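Local coordinates for protein flavin-containing monooxygenase (PDB 6WPU) that binds flavin-adenine dinucleotide and, as an S-allyl-L-cysteine S-oxygenase of garlic, probably transfers oxygen to the sulfur of its substrate, at residues R23-I28 against A175-N180; T47-E52 against E171-V176. All coordinates share one frame; numbering follows the deposited sequence.

In the fold
Interactions 1 and 2 lie side by side, their centres about 5 Å apart, in the FAD-binding Rossmann-type domain, near the adenosine end of the cofactor. The segments follow one another as 23-28, 47-52, 171-176 and 175-180, the last two sharing Ala175 and Val176. Strands 47-52, 24-28 and 175-178 are neighbours in one parallel sheet; interaction 1 joins the second to the third, whereas interaction 2 links strand 47-52 to strand 168-173 of a separate antiparallel sheet. His24 bridges the two contacts, bonding to both Thr47 and Glu171. At the C-terminal ends of the parallel strands, one contact supports the adenine and the other holds its ribose.

Interaction 1: R23-I28 against A175-N180. With FAD (flavin-adenine dinucleotide), chain B.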
loop_
_atom_site.group_PDB
_atom_site.type_symbol
_atom_site.label_atom_id
_atom_site.label_comp_id
_atom_site.label_asym_id
_atom_site.label_seq_id
_atom_site.Cartn_x
_atom_site.Cartn_y
_atom_site.Cartn_z
ATOM N N ARG A 23 19.482 -18.260 9.329
ATOM C CA ARG A 23 19.590 -18.103 7.887
ATOM C C ARG A 23 20.088 -16.701 7.580
ATOM O O ARG A 23 19.947 -15.778 8.388
ATOM C CB ARG A 23 18.238 -18.328 7.178
ATOM C CG ARG A 23 17.704 -19.741 7.295
ATOM C CD ARG A 23 18.747 -20.746 6.848
ATOM N NE ARG A 23 18.200 -22.095 6.788
ATOM C CZ ARG A 23 18.936 -23.205 6.809
ATOM N NH1 ARG A 23 20.260 -23.127 6.898
ATOM N NH2 ARG A 23 18.346 -24.392 6.752
ATOM N N HIS A 24 20.682 -16.552 6.399
ATOM C CA HIS A 24 21.098 -15.257 5.879
ATOM C C HIS A 24 20.100 -14.834 4.798
ATOM O O HIS A 24 19.940 -15.534 3.786
ATOM C CB HIS A 24 22.527 -15.331 5.340
ATOM C CG HIS A 24 23.068 -14.008 4.910
ATOM N ND1 HIS A 24 23.156 -12.928 5.763
ATOM C CD2 HIS A 24 23.530 -13.579 3.709
ATOM C CE1 HIS A 24 23.654 -11.893 5.108
ATOM N NE2 HIS A 24 23.897 -12.264 3.863
ATOM N N VAL A 25 19.436 -13.698 5.012
ATOM C CA VAL A 25 18.214 -13.338 4.291
ATOM C C VAL A 25 18.338 -11.947 3.680
ATOM O O VAL A 25 18.751 -10.996 4.356
ATOM C CB VAL A 25 16.988 -13.384 5.218
ATOM C CG1 VAL A 25 15.684 -13.170 4.401
ATOM C CG2 VAL A 25 16.968 -14.713 5.983
ATOM N N ALA A 26 17.940 -11.817 2.420
ATOM C CA ALA A 26 17.881 -10.503 1.790
ATOM C C ALA A 26 16.506 -9.887 2.007
ATOM O O ALA A 26 15.481 -10.577 1.933
ATOM C CB ALA A 26 18.177 -10.588 0.295
ATOM N N ILE A 27 16.495 -8.585 2.277
ATOM C CA ILE A 27 15.273 -7.797 2.351
ATOM C C ILE A 27 15.323 -6.758 1.243
ATOM O O ILE A 27 16.258 -5.946 1.180
ATOM C CB ILE A 27 15.099 -7.135 3.721
ATOM C CG1 ILE A 27 14.994 -8.219 4.787
ATOM C CG2 ILE A 27 13.848 -6.237 3.735
ATOM C CD1 ILE A 27 15.309 -7.714 6.111
ATOM N N ILE A 28 14.333 -6.790 0.364
ATOM C CA ILE A 28 14.278 -5.878 -0.767
ATOM C C ILE A 28 13.275 -4.792 -0.414
ATOM O O ILE A 28 12.064 -5.018 -0.479
ATOM C CB ILE A 28 13.908 -6.603 -2.061
ATOM C CG1 ILE A 28 14.905 -7.736 -2.310
ATOM C CG2 ILE A 28 13.893 -5.620 -3.244
ATOM C CD1 ILE A 28 14.551 -8.551 -3.497
ATOM N N ALA A 175 17.611 -16.975 1.719
ATOM C CA ALA A 175 16.210 -16.619 1.550
ATOM C C ALA A 175 16.124 -15.154 1.165
ATOM O O ALA A 175 17.011 -14.354 1.472
ATOM C CB ALA A 175 15.395 -16.900 2.827
ATOM N N VAL A 176 15.043 -14.812 0.473
ATOM C CA VAL A 176 14.789 -13.450 0.021
ATOM C C VAL A 176 13.373 -13.075 0.436
ATOM O O VAL A 176 12.428 -13.820 0.150
ATOM C CB VAL A 176 14.947 -13.325 -1.505
ATOM C CG1 VAL A 176 14.493 -11.924 -1.987
ATOM C CG2 VAL A 176 16.377 -13.599 -1.914
ATOM N N VAL A 177 13.221 -11.932 1.107
ATOM C CA VAL A 177 11.907 -11.391 1.432
ATOM C C VAL A 177 11.684 -10.137 0.591
ATOM O O VAL A 177 12.434 -9.159 0.713
ATOM C CB VAL A 177 11.756 -11.071 2.925
ATOM C CG1 VAL A 177 10.320 -10.693 3.208
ATOM C CG2 VAL A 177 12.199 -12.250 3.807
ATOM N N VAL A 178 10.644 -10.151 -0.234
ATOM C CA VAL A 178 10.350 -9.037 -1.141
ATOM C C VAL A 178 9.424 -8.055 -0.432
ATOM O O VAL A 178 8.293 -8.404 -0.074
ATOM C CB VAL A 178 9.725 -9.534 -2.453
ATOM C CG1 VAL A 178 9.355 -8.349 -3.371
ATOM C CG2 VAL A 178 10.689 -10.476 -3.175
ATOM N N CYS A 179 9.909 -6.825 -0.220
ATOM C CA CYS A 179 9.180 -5.783 0.509
ATOM C C CYS A 179 9.129 -4.485 -0.299
ATOM O O CYS A 179 9.341 -3.391 0.238
ATOM C CB CYS A 179 9.828 -5.521 1.864
ATOM S SG CYS A 179 9.955 -6.961 2.944
ATOM N N ASN A 180 8.870 -4.579 -1.599
ATOM C CA ASN A 180 9.116 -3.447 -2.482
ATOM C C ASN A 180 7.900 -2.545 -2.662
ATOM O O ASN A 180 7.987 -1.562 -3.413
ATOM C CB ASN A 180 9.611 -3.929 -3.857
ATOM C CG ASN A 180 8.527 -4.649 -4.654
ATOM O OD1 ASN A 180 7.821 -5.507 -4.133
ATOM N ND2 ASN A 180 8.373 -4.266 -5.920
HETATM P PA FAD B . 6.553 1.202 0.342
HETATM O O1A FAD B . 6.216 2.327 1.322
HETATM O O2A FAD B . 6.322 1.365 -1.076
HETATM O O5B FAD B . 8.024 0.845 0.356
HETATM C C5B FAD B . 8.728 0.008 -0.553
HETATM C C4B FAD B . 10.239 0.333 -0.539
HETATM O O4B FAD B . 11.014 -0.530 -1.324
HETATM C C3B FAD B . 10.538 1.736 -0.994
HETATM O O3B FAD B . 11.336 2.399 -0.068
HETATM C C2B FAD B . 11.276 1.566 -2.275
HETATM O O2B FAD B . 12.198 2.567 -2.515
HETATM C C1B FAD B . 11.937 0.237 -2.049
HETATM N N9A FAD B . 12.249 -0.479 -3.264
HETATM C C8A FAD B . 11.373 -0.702 -4.321
HETATM N N7A FAD B . 11.993 -1.396 -5.284
HETATM C C5A FAD B . 13.316 -1.639 -4.906
HETATM C C6A FAD B . 14.401 -2.284 -5.496
HETATM N N6A FAD B . 14.291 -2.901 -6.796
HETATM N N1A FAD B . 15.570 -2.361 -4.835
HETATM C C2A FAD B . 15.734 -1.796 -3.611
HETATM N N3A FAD B . 14.712 -1.154 -2.998
HETATM C C4A FAD B . 13.502 -1.059 -3.614
HETATM N N1 FAD B . -1.464 3.041 5.391
HETATM C C2 FAD B . -1.782 3.467 6.729
HETATM O O2 FAD B . -1.492 2.672 7.783
HETATM N N3 FAD B . -2.478 4.634 6.947
HETATM C C4 FAD B . -2.808 5.456 5.890
HETATM O O4 FAD B . -3.480 6.620 6.073
HETATM C C4X FAD B . -2.298 5.180 4.532
HETATM N N5 FAD B . -2.429 6.129 3.527
HETATM C C5X FAD B . -1.902 5.861 2.267
HETATM C C6 FAD B . -2.046 6.813 1.248
HETATM C C7 FAD B . -1.506 6.549 -0.006
HETATM C C7M FAD B . -1.676 7.574 -1.096
HETATM C C8 FAD B . -0.835 5.354 -0.252
HETATM C C8M FAD B . -0.254 5.038 -1.594
HETATM C C9 FAD B . -0.693 4.400 0.762
HETATM C C9A FAD B . -1.225 4.652 2.018
HETATM N N10 FAD B . -1.063 3.680 3.064
HETATM C C10 FAD B . -1.593 3.939 4.336
HETATM C "C1'" FAD B . -0.395 2.398 2.791
HETATM C "C2'" FAD B . 1.116 2.344 2.721
HETATM O "O2'" FAD B . 1.475 1.751 1.541
HETATM C "C3'" FAD B . 1.539 1.437 3.855
HETATM O "O3'" FAD B . 1.307 2.213 4.966
HETATM C "C4'" FAD B . 3.002 1.011 3.852
HETATM O "O4'" FAD B . 3.765 2.147 3.670
HETATM C "C5'" FAD B . 3.398 -0.081 2.852
HETATM O "O5'" FAD B . 4.792 0.022 2.827
HETATM P P FAD B . 5.851 -0.842 2.026
HETATM O O1P FAD B . 7.202 -0.993 2.823
HETATM O O2P FAD B . 5.066 -2.149 1.609
HETATM O O3P FAD B . 5.850 -0.110 0.552
#
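Ile28 and Asn180, close together where two paired strands end, lie on the same side of the FAD adenine. CG2 of Ile28 sits over the N1A-C6A side of the six-membered ring, 4.0 Å from FAD N1A, whereas CB of Asn180 lies beyond the C8A-N7A edge, 3.7 Å from FAD C8A. The Asn180 amide turns to another partner, its ND2 bonding to Asn299 O. Ile28 branches usefully: CG2 stands opposite the backbone N and reaches the base, while CG1 (chi1 -56°) carries CD1 to within 3.7 Å of Val176 CG1. An alanine at Ile28 is likely to lose the contact with N1A and C6A and open a gap beside Val176 CG1.

Behind these groups the strands pair in parallel. Val177 is gripped twice, its N donating to Ala26 O at 2.8 Å in an almost straight bond (179°) and its O accepting from Ile28 N at 3.1 Å. Ala26 N reaches Ala175 O, and the ladder continues past the strand with Cys179 N bonded to Ile28 O at 2.8 Å.

Beta-branched and small residues suit this buried central pair. Val25, Ile27, Ala175 and Val177 share one face, where Val25 CG1 meets Val177 CG2 at 3.7 Å and Leu41 of helix 32-43 packs on Val25 and Ile27. On the other face, Phe51 of strand 47-52 meets Ala26, and Leu332 of strand 332-334 meets Val176 and Val178.

Interaction 2: T47-E52 against E171-V176; sequences TTTIFE and EGFDAV. With FAD (flavin-adenine dinucleotide), chain B.
Strand 47-52 and strand 171-173 belong to different sheets and meet through side chains, their axes coming no nearer than 9.3 Å at an angle of 130°. Thr49 carries much of the contact. Its hydroxyl donates to the Glu171 carboxylate, OG1 to OE1 at 3.1 Å, approaching from above the carboxylate plane and 37° out of it. Glu171 reaches this far because its chain runs extended, with CG anti to the backbone N. OE1 has a stronger partner in His24 NE2, which would probably stabilise the negative charge. CB and OG1 of Thr49 both border the CE2-CZ edge of the Phe173 ring, CB in its plane and 3.6 Å from CZ, with OG1 turned on to Glu171, so a residue with both a hydroxyl and an apolar flank fits well here.

Strand 47-52 is the second strand of a beta-alpha-beta unit of Rossmann type, after strand 24-28 and helix 32-43, and the antiparallel sheet ending in strand 168-173 packs over the face of the parallel sheet that carries Ala26, Phe51 and Val176.

Phe51 comes at Phe173 from the opposite direction. Phe173 CZ lies at the edge of the Phe51 ring and 3.8 Å from Phe51 CE2, giving an apolar join between the sheets. The His24 ring meets Phe173 with nearly parallel planes, and Trp161 and Val159 of strand 157-163 also pack on Phe51.

An acidic residue at the end of the second strand is a hallmark of such dinucleotide-binding folds. Glu52 fills that place: bent at chi2 (53°), it takes a bond from each ribose hydroxyl, FAD O2B to OE1 at 2.7 Å and FAD O3B to OE2 at 2.8 Å. Backbone amides fix the carboxylate in turn, Gly54 N on OE1 and Ala30 N on OE2.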
loop_
_atom_site.group_PDB
_atom_site.type_symbol
_atom_site.label_atom_id
_atom_site.label_comp_id
_atom_site.label_asym_id
_atom_site.label_seq_id
_atom_site.Cartn_x
_atom_site.Cartn_y
_atom_site.Cartn_z
ATOM N N THR A 47 20.548 -13.445 10.132
ATOM C CA THR A 47 21.289 -12.309 9.602
ATOM C C THR A 47 20.627 -11.834 8.305
ATOM O O THR A 47 19.921 -12.590 7.626
ATOM C CB THR A 47 22.754 -12.670 9.351
ATOM O OG1 THR A 47 22.823 -13.721 8.383
ATOM C CG2 THR A 47 23.425 -13.146 10.635
ATOM N N THR A 48 20.833 -10.565 7.975
ATOM C CA THR A 48 20.108 -9.958 6.864
ATOM C C THR A 48 21.014 -8.985 6.139
ATOM O O THR A 48 21.961 -8.445 6.712
ATOM C CB THR A 48 18.852 -9.177 7.300
ATOM O OG1 THR A 48 19.243 -8.078 8.131
ATOM C CG2 THR A 48 17.861 -10.054 8.058
ATOM N N THR A 49 20.686 -8.763 4.869
ATOM C CA THR A 49 21.159 -7.617 4.104
ATOM C C THR A 49 19.924 -6.895 3.576
ATOM O O THR A 49 19.080 -7.507 2.910
ATOM C CB THR A 49 22.079 -8.040 2.949
ATOM O OG1 THR A 49 23.220 -8.748 3.464
ATOM C CG2 THR A 49 22.542 -6.824 2.152
ATOM N N ILE A 50 19.809 -5.609 3.888
ATOM C CA ILE A 50 18.654 -4.810 3.498
ATOM C C ILE A 50 19.063 -3.906 2.343
ATOM O O ILE A 50 20.019 -3.129 2.465
ATOM C CB ILE A 50 18.130 -3.977 4.677
ATOM C CG1 ILE A 50 18.007 -4.851 5.937
ATOM C CG2 ILE A 50 16.822 -3.309 4.289
ATOM C CD1 ILE A 50 18.020 -4.051 7.230
ATOM N N PHE A 51 18.341 -3.991 1.231
ATOM C CA PHE A 51 18.608 -3.167 0.061
ATOM C C PHE A 51 17.526 -2.111 -0.047
ATOM O O PHE A 51 16.335 -2.443 -0.043
ATOM C CB PHE A 51 18.645 -4.007 -1.224
ATOM C CG PHE A 51 19.676 -5.090 -1.212
ATOM C CD1 PHE A 51 20.973 -4.846 -1.676
ATOM C CD2 PHE A 51 19.362 -6.346 -0.717
ATOM C CE1 PHE A 51 21.943 -5.850 -1.652
ATOM C CE2 PHE A 51 20.316 -7.368 -0.683
ATOM C CZ PHE A 51 21.616 -7.119 -1.161
ATOM N N GLU A 52 17.930 -0.846 -0.137
ATOM C CA GLU A 52 16.988 0.253 -0.346
ATOM C C GLU A 52 17.464 1.104 -1.516
ATOM O O GLU A 52 18.592 1.615 -1.508
ATOM C CB GLU A 52 16.834 1.107 0.913
ATOM C CG GLU A 52 16.054 2.412 0.694
ATOM C CD GLU A 52 14.688 2.202 0.034
ATOM O OE1 GLU A 52 14.421 2.864 -1.001
ATOM O OE2 GLU A 52 13.883 1.390 0.548
ATOM N N GLU A 171 25.209 -10.679 -4.015
ATOM C CA GLU A 171 25.406 -11.406 -2.770
ATOM C C GLU A 171 24.499 -12.626 -2.773
ATOM O O GLU A 171 23.394 -12.591 -3.322
ATOM C CB GLU A 171 25.125 -10.510 -1.552
ATOM C CG GLU A 171 25.294 -11.212 -0.195
ATOM C CD GLU A 171 25.199 -10.264 1.010
ATOM O OE1 GLU A 171 25.246 -10.757 2.162
ATOM O OE2 GLU A 171 25.099 -9.034 0.813
ATOM N N GLY A 172 24.984 -13.709 -2.168
ATOM C CA GLY A 172 24.212 -14.932 -2.063
ATOM C C GLY A 172 23.447 -15.000 -0.752
ATOM O O GLY A 172 23.876 -14.460 0.261
ATOM N N PHE A 173 22.285 -15.656 -0.787
ATOM C CA PHE A 173 21.379 -15.688 0.354
ATOM C C PHE A 173 20.715 -17.050 0.475
ATOM O O PHE A 173 20.518 -17.761 -0.515
ATOM C CB PHE A 173 20.285 -14.603 0.245
ATOM C CG PHE A 173 20.823 -13.214 0.340
ATOM C CD1 PHE A 173 21.191 -12.518 -0.814
ATOM C CD2 PHE A 173 21.002 -12.615 1.589
ATOM C CE1 PHE A 173 21.711 -11.234 -0.729
ATOM C CE2 PHE A 173 21.544 -11.332 1.691
ATOM C CZ PHE A 173 21.881 -10.632 0.517
ATOM N N ASP A 174 20.353 -17.397 1.711
ATOM C CA ASP A 174 19.474 -18.543 1.931
ATOM C C ASP A 174 18.030 -18.229 1.558
ATOM O O ASP A 174 17.282 -19.134 1.161
ATOM C CB ASP A 174 19.519 -18.966 3.390
ATOM C CG ASP A 174 20.901 -19.431 3.823
ATOM O OD1 ASP A 174 21.499 -20.276 3.116
ATOM O OD2 ASP A 174 21.374 -18.938 4.871
ATOM N N ALA A 175 17.611 -16.975 1.719
ATOM C CA ALA A 175 16.210 -16.619 1.550
ATOM C C ALA A 175 16.124 -15.154 1.165
ATOM O O ALA A 175 17.011 -14.354 1.472
ATOM C CB ALA A 175 15.395 -16.900 2.827
ATOM N N VAL A 176 15.043 -14.812 0.473
ATOM C CA VAL A 176 14.789 -13.450 0.021
ATOM C C VAL A 176 13.373 -13.075 0.436
ATOM O O VAL A 176 12.428 -13.820 0.150
ATOM C CB VAL A 176 14.947 -13.325 -1.505
ATOM C CG1 VAL A 176 14.493 -11.924 -1.987
ATOM C CG2 VAL A 176 16.377 -13.599 -1.914
HETATM P PA FAD B . 6.553 1.202 0.342
HETATM O O1A FAD B . 6.216 2.327 1.322
HETATM O O2A FAD B . 6.322 1.365 -1.076
HETATM O O5B FAD B . 8.024 0.845 0.356
HETATM C C5B FAD B . 8.728 0.008 -0.553
HETATM C C4B FAD B . 10.239 0.333 -0.539
HETATM O O4B FAD B . 11.014 -0.530 -1.324
HETATM C C3B FAD B . 10.538 1.736 -0.994
HETATM O O3B FAD B . 11.336 2.399 -0.068
HETATM C C2B FAD B . 11.276 1.566 -2.275
HETATM O O2B FAD B . 12.198 2.567 -2.515
HETATM C C1B FAD B . 11.937 0.237 -2.049
HETATM N N9A FAD B . 12.249 -0.479 -3.264
HETATM C C8A FAD B . 11.373 -0.702 -4.321
HETATM N N7A FAD B . 11.993 -1.396 -5.284
HETATM C C5A FAD B . 13.316 -1.639 -4.906
HETATM C C6A FAD B . 14.401 -2.284 -5.496
HETATM N N6A FAD B . 14.291 -2.901 -6.796
HETATM N N1A FAD B . 15.570 -2.361 -4.835
HETATM C C2A FAD B . 15.734 -1.796 -3.611
HETATM N N3A FAD B . 14.712 -1.154 -2.998
HETATM C C4A FAD B . 13.502 -1.059 -3.614
HETATM N N1 FAD B . -1.464 3.041 5.391
HETATM C C2 FAD B . -1.782 3.467 6.729
HETATM O O2 FAD B . -1.492 2.672 7.783
HETATM N N3 FAD B . -2.478 4.634 6.947
HETATM C C4 FAD B . -2.808 5.456 5.890
HETATM O O4 FAD B . -3.480 6.620 6.073
HETATM C C4X FAD B . -2.298 5.180 4.532
HETATM N N5 FAD B . -2.429 6.129 3.527
HETATM C C5X FAD B . -1.902 5.861 2.267
HETATM C C6 FAD B . -2.046 6.813 1.248
HETATM C C7 FAD B . -1.506 6.549 -0.006
HETATM C C7M FAD B . -1.676 7.574 -1.096
HETATM C C8 FAD B . -0.835 5.354 -0.252
HETATM C C8M FAD B . -0.254 5.038 -1.594
HETATM C C9 FAD B . -0.693 4.400 0.762
HETATM C C9A FAD B . -1.225 4.652 2.018
HETATM N N10 FAD B . -1.063 3.680 3.064
HETATM C C10 FAD B . -1.593 3.939 4.336
HETATM C "C1'" FAD B . -0.395 2.398 2.791
HETATM C "C2'" FAD B . 1.116 2.344 2.721
HETATM O "O2'" FAD B . 1.475 1.751 1.541
HETATM C "C3'" FAD B . 1.539 1.437 3.855
HETATM O "O3'" FAD B . 1.307 2.213 4.966
HETATM C "C4'" FAD B . 3.002 1.011 3.852
HETATM O "O4'" FAD B . 3.765 2.147 3.670
HETATM C "C5'" FAD B . 3.398 -0.081 2.852
HETATM O "O5'" FAD B . 4.792 0.022 2.827
HETATM P P FAD B . 5.851 -0.842 2.026
HETATM O O1P FAD B . 7.202 -0.993 2.823
HETATM O O2P FAD B . 5.066 -2.149 1.609
HETATM O O3P FAD B . 5.850 -0.110 0.552
#